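Local coordinates for beta-lactamase inhibitory protein BLIP-I (Streptomyces exfoliatus, PDB 3GMV), which probably inhibits beta-lactamases by binding to them as a small, secreted protein inhibitor, at residues 8-20 against 55-68. Residues are numbered along the deposited sequence; the frame is centred on the assembly and turned at random.
With TAM (tris(hydroxyethyl)aminomethane), chain B.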
loop_
_atom_site.group_PDB
_atom_site.type_symbol
_atom_site.label_atom_id
_atom_site.label_comp_id
_atom_site.label_asym_id
_atom_site.label_seq_id
_atom_site.Cartn_x
_atom_site.Cartn_y
_atom_site.Cartn_z
ATOM N N TYR A 8 7.749 -7.655 3.756
ATOM C CA TYR A 8 7.110 -6.839 2.708
ATOM C C TYR A 8 8.144 -6.051 1.902
ATOM O O TYR A 8 8.093 -6.036 0.680
ATOM C CB TYR A 8 6.095 -5.871 3.348
ATOM C CG TYR A 8 5.234 -5.035 2.390
ATOM C CD1 TYR A 8 4.134 -5.584 1.751
ATOM C CD2 TYR A 8 5.510 -3.681 2.183
ATOM C CE1 TYR A 8 3.320 -4.791 0.875
ATOM C CE2 TYR A 8 4.700 -2.890 1.356
ATOM C CZ TYR A 8 3.624 -3.457 0.709
ATOM O OH TYR A 8 2.814 -2.687 -0.126
ATOM N N GLU A 9 9.066 -5.388 2.586
ATOM C CA GLU A 9 10.111 -4.608 1.912
ATOM C C GLU A 9 11.124 -5.464 1.138
ATOM O O GLU A 9 11.666 -5.007 0.137
ATOM C CB GLU A 9 10.811 -3.677 2.923
ATOM C CG GLU A 9 9.802 -2.720 3.610
ATOM C CD GLU A 9 10.310 -2.156 4.948
ATOM O OE1 GLU A 9 11.501 -2.353 5.287
ATOM O OE2 GLU A 9 9.505 -1.531 5.662
ATOM N N GLN A 10 11.392 -6.678 1.609
ATOM C CA GLN A 10 12.324 -7.581 0.944
ATOM C C GLN A 10 11.716 -8.077 -0.378
ATOM O O GLN A 10 12.454 -8.487 -1.279
ATOM C CB GLN A 10 12.613 -8.782 1.849
ATOM C CG GLN A 10 13.518 -8.402 3.008
ATOM C CD GLN A 10 13.441 -9.360 4.152
ATOM O OE1 GLN A 10 13.135 -10.532 3.975
ATOM N NE2 GLN A 10 13.730 -8.861 5.354
ATOM N N ILE A 11 10.382 -8.081 -0.445
ATOM C CA ILE A 11 9.641 -8.553 -1.633
ATOM C C ILE A 11 9.684 -7.441 -2.679
ATOM O O ILE A 11 9.406 -6.285 -2.353
ATOM C CB ILE A 11 8.200 -8.945 -1.258
ATOM C CG1 ILE A 11 8.266 -10.280 -0.499
ATOM C CG2 ILE A 11 7.321 -9.131 -2.504
ATOM C CD1 ILE A 11 7.023 -10.596 0.372
ATOM N N GLN A 12 10.061 -7.797 -3.914
ATOM C CA GLN A 12 10.360 -6.821 -4.943
ATOM C C GLN A 12 9.696 -7.141 -6.272
ATOM O O GLN A 12 9.505 -8.317 -6.629
ATOM C CB GLN A 12 11.886 -6.764 -5.149
ATOM C CG GLN A 12 12.582 -6.034 -3.976
ATOM C CD GLN A 12 14.053 -6.200 -3.967
ATOM O OE1 GLN A 12 14.607 -6.881 -3.075
ATOM N NE2 GLN A 12 14.723 -5.590 -4.927
ATOM N N PHE A 13 9.383 -6.103 -7.034
ATOM C CA PHE A 13 8.717 -6.349 -8.317
ATOM C C PHE A 13 9.574 -7.222 -9.229
ATOM O O PHE A 13 10.823 -7.090 -9.277
ATOM C CB PHE A 13 8.346 -5.025 -8.990
ATOM C CG PHE A 13 7.372 -4.224 -8.155
ATOM C CD1 PHE A 13 6.046 -4.647 -8.010
ATOM C CD2 PHE A 13 7.812 -3.114 -7.453
ATOM C CE1 PHE A 13 5.168 -3.945 -7.196
ATOM C CE2 PHE A 13 6.927 -2.408 -6.631
ATOM C CZ PHE A 13 5.618 -2.824 -6.510
ATOM N N GLY A 14 8.895 -8.125 -9.933
ATOM C CA GLY A 14 9.564 -9.077 -10.821
ATOM C C GLY A 14 9.827 -10.428 -10.170
ATOM O O GLY A 14 10.060 -11.433 -10.880
ATOM N N MET A 15 9.848 -10.480 -8.830
ATOM C CA MET A 15 10.078 -11.772 -8.173
ATOM C C MET A 15 9.040 -12.812 -8.563
ATOM O O MET A 15 7.873 -12.497 -8.844
ATOM C CB MET A 15 10.113 -11.675 -6.647
ATOM C CG MET A 15 11.324 -10.974 -6.100
ATOM S SD MET A 15 11.293 -11.016 -4.318
ATOM C CE MET A 15 13.004 -10.528 -3.915
ATOM N N THR A 16 9.450 -14.067 -8.539
ATOM C CA THR A 16 8.490 -15.132 -8.838
ATOM C C THR A 16 7.520 -15.379 -7.672
ATOM O O THR A 16 7.762 -14.977 -6.524
ATOM C CB THR A 16 9.178 -16.474 -9.138
ATOM O OG1 THR A 16 9.809 -16.975 -7.954
ATOM C CG2 THR A 16 10.225 -16.337 -10.261
ATOM N N PHE A 17 6.417 -16.058 -7.981
ATOM C CA PHE A 17 5.502 -16.522 -6.957
ATOM C C PHE A 17 6.248 -17.276 -5.847
ATOM O O PHE A 17 6.014 -17.038 -4.661
ATOM C CB PHE A 17 4.441 -17.446 -7.610
ATOM C CG PHE A 17 3.408 -17.970 -6.635
ATOM C CD1 PHE A 17 3.693 -19.075 -5.832
ATOM C CD2 PHE A 17 2.144 -17.384 -6.559
ATOM C CE1 PHE A 17 2.772 -19.564 -4.931
ATOM C CE2 PHE A 17 1.179 -17.897 -5.669
ATOM C CZ PHE A 17 1.487 -18.985 -4.871
ATOM N N ASP A 18 7.115 -18.211 -6.221
ATOM C CA ASP A 18 7.796 -19.019 -5.211
ATOM C C ASP A 18 8.705 -18.148 -4.347
ATOM O O ASP A 18 8.797 -18.351 -3.125
ATOM C CB ASP A 18 8.604 -20.152 -5.855
ATOM C CG ASP A 18 7.705 -21.274 -6.371
ATOM O OD1 ASP A 18 6.553 -21.353 -5.882
ATOM O OD2 ASP A 18 8.159 -22.026 -7.270
ATOM N N GLU A 19 9.374 -17.172 -4.977
ATOM C CA GLU A 19 10.270 -16.294 -4.225
ATOM C C GLU A 19 9.483 -15.490 -3.193
ATOM O O GLU A 19 9.898 -15.325 -2.041
ATOM C CB GLU A 19 11.045 -15.349 -5.169
ATOM C CG GLU A 19 12.256 -16.096 -5.744
ATOM C CD GLU A 19 12.917 -15.369 -6.901
ATOM O OE1 GLU A 19 12.297 -14.481 -7.512
ATOM O OE2 GLU A 19 14.090 -15.675 -7.169
ATOM N N VAL A 20 8.357 -14.947 -3.623
ATOM C CA VAL A 20 7.538 -14.170 -2.724
ATOM C C VAL A 20 6.939 -15.021 -1.602
ATOM O O VAL A 20 6.926 -14.603 -0.446
ATOM C CB VAL A 20 6.407 -13.453 -3.522
ATOM C CG1 VAL A 20 5.473 -12.758 -2.536
ATOM C CG2 VAL A 20 7.038 -12.429 -4.483
ATOM N N PHE A 55 -0.002 -9.799 -2.744
ATOM C CA PHE A 55 0.947 -9.778 -3.845
ATOM C C PHE A 55 0.287 -10.415 -5.057
ATOM O O PHE A 55 -0.244 -11.523 -4.958
ATOM C CB PHE A 55 2.181 -10.602 -3.419
ATOM C CG PHE A 55 2.740 -10.124 -2.141
ATOM C CD1 PHE A 55 3.428 -8.912 -2.098
ATOM C CD2 PHE A 55 2.457 -10.786 -0.955
ATOM C CE1 PHE A 55 3.916 -8.413 -0.884
ATOM C CE2 PHE A 55 2.953 -10.310 0.268
ATOM C CZ PHE A 55 3.675 -9.117 0.323
ATOM N N SER A 56 0.348 -9.741 -6.200
ATOM C CA SER A 56 -0.263 -10.288 -7.419
ATOM C C SER A 56 0.759 -10.410 -8.517
ATOM O O SER A 56 1.748 -9.649 -8.546
ATOM C CB SER A 56 -1.442 -9.434 -7.871
ATOM O OG SER A 56 -2.473 -9.511 -6.886
ATOM N N PHE A 57 0.527 -11.383 -9.397
ATOM C CA PHE A 57 1.520 -11.823 -10.389
ATOM C C PHE A 57 1.032 -11.732 -11.829
ATOM O O PHE A 57 -0.134 -11.898 -12.085
ATOM C CB PHE A 57 1.919 -13.261 -10.073
ATOM C CG PHE A 57 2.523 -13.386 -8.713
ATOM C CD1 PHE A 57 1.720 -13.556 -7.585
ATOM C CD2 PHE A 57 3.874 -13.174 -8.551
ATOM C CE1 PHE A 57 2.281 -13.608 -6.315
ATOM C CE2 PHE A 57 4.456 -13.242 -7.281
ATOM C CZ PHE A 57 3.678 -13.439 -6.172
ATOM N N THR A 58 1.947 -11.489 -12.771
ATOM C CA THR A 58 1.561 -11.465 -14.185
ATOM C C THR A 58 1.338 -12.904 -14.686
ATOM O O THR A 58 1.598 -13.899 -14.000
ATOM C CB THR A 58 2.675 -10.857 -15.054
ATOM O OG1 THR A 58 3.801 -11.723 -14.942
ATOM C CG2 THR A 58 3.078 -9.461 -14.585
ATOM N N ASP A 59 0.878 -13.020 -15.921
ATOM C CA ASP A 59 0.686 -14.317 -16.526
ATOM C C ASP A 59 2.006 -15.101 -16.665
ATOM O O ASP A 59 1.992 -16.324 -16.829
ATOM C CB ASP A 59 0.007 -14.162 -17.897
ATOM C CG ASP A 59 -1.441 -13.686 -17.786
ATOM O OD1 ASP A 59 -2.074 -13.806 -16.705
ATOM O OD2 ASP A 59 -1.963 -13.183 -18.805
ATOM N N GLU A 60 3.134 -14.405 -16.556
ATOM C CA GLU A 60 4.455 -15.053 -16.547
ATOM C C GLU A 60 4.976 -15.368 -15.125
ATOM O O GLU A 60 6.052 -15.953 -14.958
ATOM C CB GLU A 60 5.462 -14.222 -17.358
ATOM C CG GLU A 60 5.219 -14.259 -18.854
ATOM C CD GLU A 60 3.914 -13.588 -19.269
ATOM O OE1 GLU A 60 3.598 -12.498 -18.731
ATOM O OE2 GLU A 60 3.197 -14.154 -20.140
ATOM N N GLY A 61 4.171 -15.057 -14.117
ATOM C CA GLY A 61 4.432 -15.466 -12.724
ATOM C C GLY A 61 5.268 -14.475 -11.933
ATOM O O GLY A 61 5.811 -14.827 -10.885
ATOM N N GLU A 62 5.347 -13.233 -12.415
ATOM C CA GLU A 62 6.241 -12.216 -11.833
ATOM C C GLU A 62 5.438 -11.165 -11.070
ATOM O O GLU A 62 4.380 -10.742 -11.528
ATOM C CB GLU A 62 7.049 -11.533 -12.934
ATOM C CG GLU A 62 8.005 -12.506 -13.613
ATOM C CD GLU A 62 8.748 -11.914 -14.800
ATOM O OE1 GLU A 62 8.564 -10.724 -15.125
ATOM O OE2 GLU A 62 9.561 -12.653 -15.402
ATOM N N LEU A 63 5.966 -10.720 -9.921
ATOM C CA LEU A 63 5.227 -9.764 -9.065
ATOM C C LEU A 63 5.068 -8.415 -9.757
ATOM O O LEU A 63 6.064 -7.780 -10.121
ATOM C CB LEU A 63 6.052 -9.556 -7.770
ATOM C CG LEU A 63 5.400 -8.660 -6.748
ATOM C CD1 LEU A 63 4.234 -9.494 -6.149
ATOM C CD2 LEU A 63 6.362 -8.211 -5.640
ATOM N N TRP A 64 3.832 -7.944 -9.930
ATOM C CA TRP A 64 3.629 -6.606 -10.475
ATOM C C TRP A 64 2.947 -5.698 -9.446
ATOM O O TRP A 64 2.906 -4.477 -9.627
ATOM C CB TRP A 64 2.773 -6.660 -11.770
ATOM C CG TRP A 64 1.363 -7.088 -11.529
ATOM C CD1 TRP A 64 0.895 -8.380 -11.478
ATOM C CD2 TRP A 64 0.233 -6.248 -11.274
ATOM N NE1 TRP A 64 -0.447 -8.392 -11.202
ATOM C CE2 TRP A 64 -0.882 -7.097 -11.073
ATOM C CE3 TRP A 64 0.054 -4.865 -11.192
ATOM C CZ2 TRP A 64 -2.161 -6.611 -10.780
ATOM C CZ3 TRP A 64 -1.243 -4.376 -10.916
ATOM C CH2 TRP A 64 -2.317 -5.249 -10.713
ATOM N N SER A 65 2.389 -6.272 -8.380
ATOM C CA SER A 65 1.609 -5.458 -7.447
ATOM C C SER A 65 1.856 -5.868 -5.984
ATOM O O SER A 65 1.812 -7.049 -5.660
ATOM C CB SER A 65 0.118 -5.626 -7.746
ATOM O OG SER A 65 -0.653 -4.879 -6.801
ATOM N N LYS A 66 2.089 -4.870 -5.130
ATOM C CA LYS A 66 2.120 -5.041 -3.695
ATOM C C LYS A 66 1.074 -4.144 -3.074
ATOM O O LYS A 66 0.957 -2.974 -3.457
ATOM C CB LYS A 66 3.490 -4.610 -3.136
ATOM C CG LYS A 66 4.651 -5.449 -3.680
ATOM C CD LYS A 66 6.040 -4.883 -3.341
ATOM C CE LYS A 66 6.287 -4.818 -1.853
ATOM N NZ LYS A 66 7.649 -4.254 -1.608
ATOM N N ARG A 67 0.370 -4.659 -2.072
ATOM C CA ARG A 67 -0.584 -3.831 -1.339
ATOM C C ARG A 67 -0.504 -4.252 0.116
ATOM O O ARG A 67 -0.064 -5.380 0.432
ATOM C CB ARG A 67 -2.022 -4.001 -1.889
ATOM C CG ARG A 67 -2.638 -5.409 -1.723
ATOM C CD ARG A 67 -3.892 -5.570 -2.604
ATOM N NE ARG A 67 -4.461 -6.913 -2.486
ATOM C CZ ARG A 67 -5.423 -7.248 -1.629
ATOM N NH1 ARG A 67 -5.930 -6.352 -0.794
ATOM N NH2 ARG A 67 -5.882 -8.488 -1.605
ATOM N N ASN A 68 -0.924 -3.360 1.005
ATOM C CA ASN A 68 -1.013 -3.731 2.401
ATOM C C ASN A 68 -1.976 -2.816 3.122
ATOM O O ASN A 68 -2.316 -1.712 2.641
ATOM C CB ASN A 68 0.365 -3.654 3.061
ATOM C CG ASN A 68 0.737 -2.231 3.459
ATOM O OD1 ASN A 68 0.340 -1.759 4.535
ATOM N ND2 ASN A 68 1.554 -1.559 2.627
HETATM C C TAM B . -2.014 -6.867 -15.142
HETATM C C1 TAM B . -3.151 -6.047 -14.571
HETATM C C2 TAM B . -1.747 -6.487 -16.597
HETATM C C3 TAM B . -2.354 -8.340 -15.041
HETATM C C4 TAM B . -2.744 -4.589 -14.437
HETATM C C5 TAM B . -1.954 -4.995 -16.843
HETATM C C6 TAM B . -1.131 -9.212 -15.311
HETATM N N TAM B . -0.817 -6.615 -14.351
HETATM O O4 TAM B . -3.838 -3.868 -13.842
HETATM O O5 TAM B . -3.011 -4.788 -17.803
HETATM O O6 TAM B . -0.029 -8.404 -15.739
#
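In this two-layer alpha/beta sandwich, helices 5-10 and 17-24 and the turn between them pack on the hairpin of strands 52-57 and 63-69, and Lys66, rising from the hairpin, ties the end of the first helix down. Its chain is extended to CD and then bends (chi3 61°), which brings Lys66 NZ between two backbone carbonyls, 2.9 Å from Tyr8 O and 2.8 Å from Ile11 O. A long, flexible lysine suits this place: the amine bonds to carbonyls at the end of the helix, Tyr8 O also taking a weak bond from Ile11 N, while CE lies over the centre of the Tyr8 ring and CD over a face of Phe13. Lys66 NZ itself sits above the Tyr8 ring, 4.5 Å from its centroid, a cation-pi contact. Tyr8 OH accepts a weak bond from Asn68 ND2, which also binds Ser107 O. Farther along, the type II turn 12-15 docks by backbone bonds, Gly14 N to Leu63 O and Leu63 N to Met15 O; glycine fits the positive phi there. Branched Val20 sets CG1 over a face of Phe55, and Ile11 CD1 meets that ring off-centre. Within the capping box of Thr16 and Glu19, Phe17 CB stands over the centre of the Phe57 ring, 4.3 Å from its centroid.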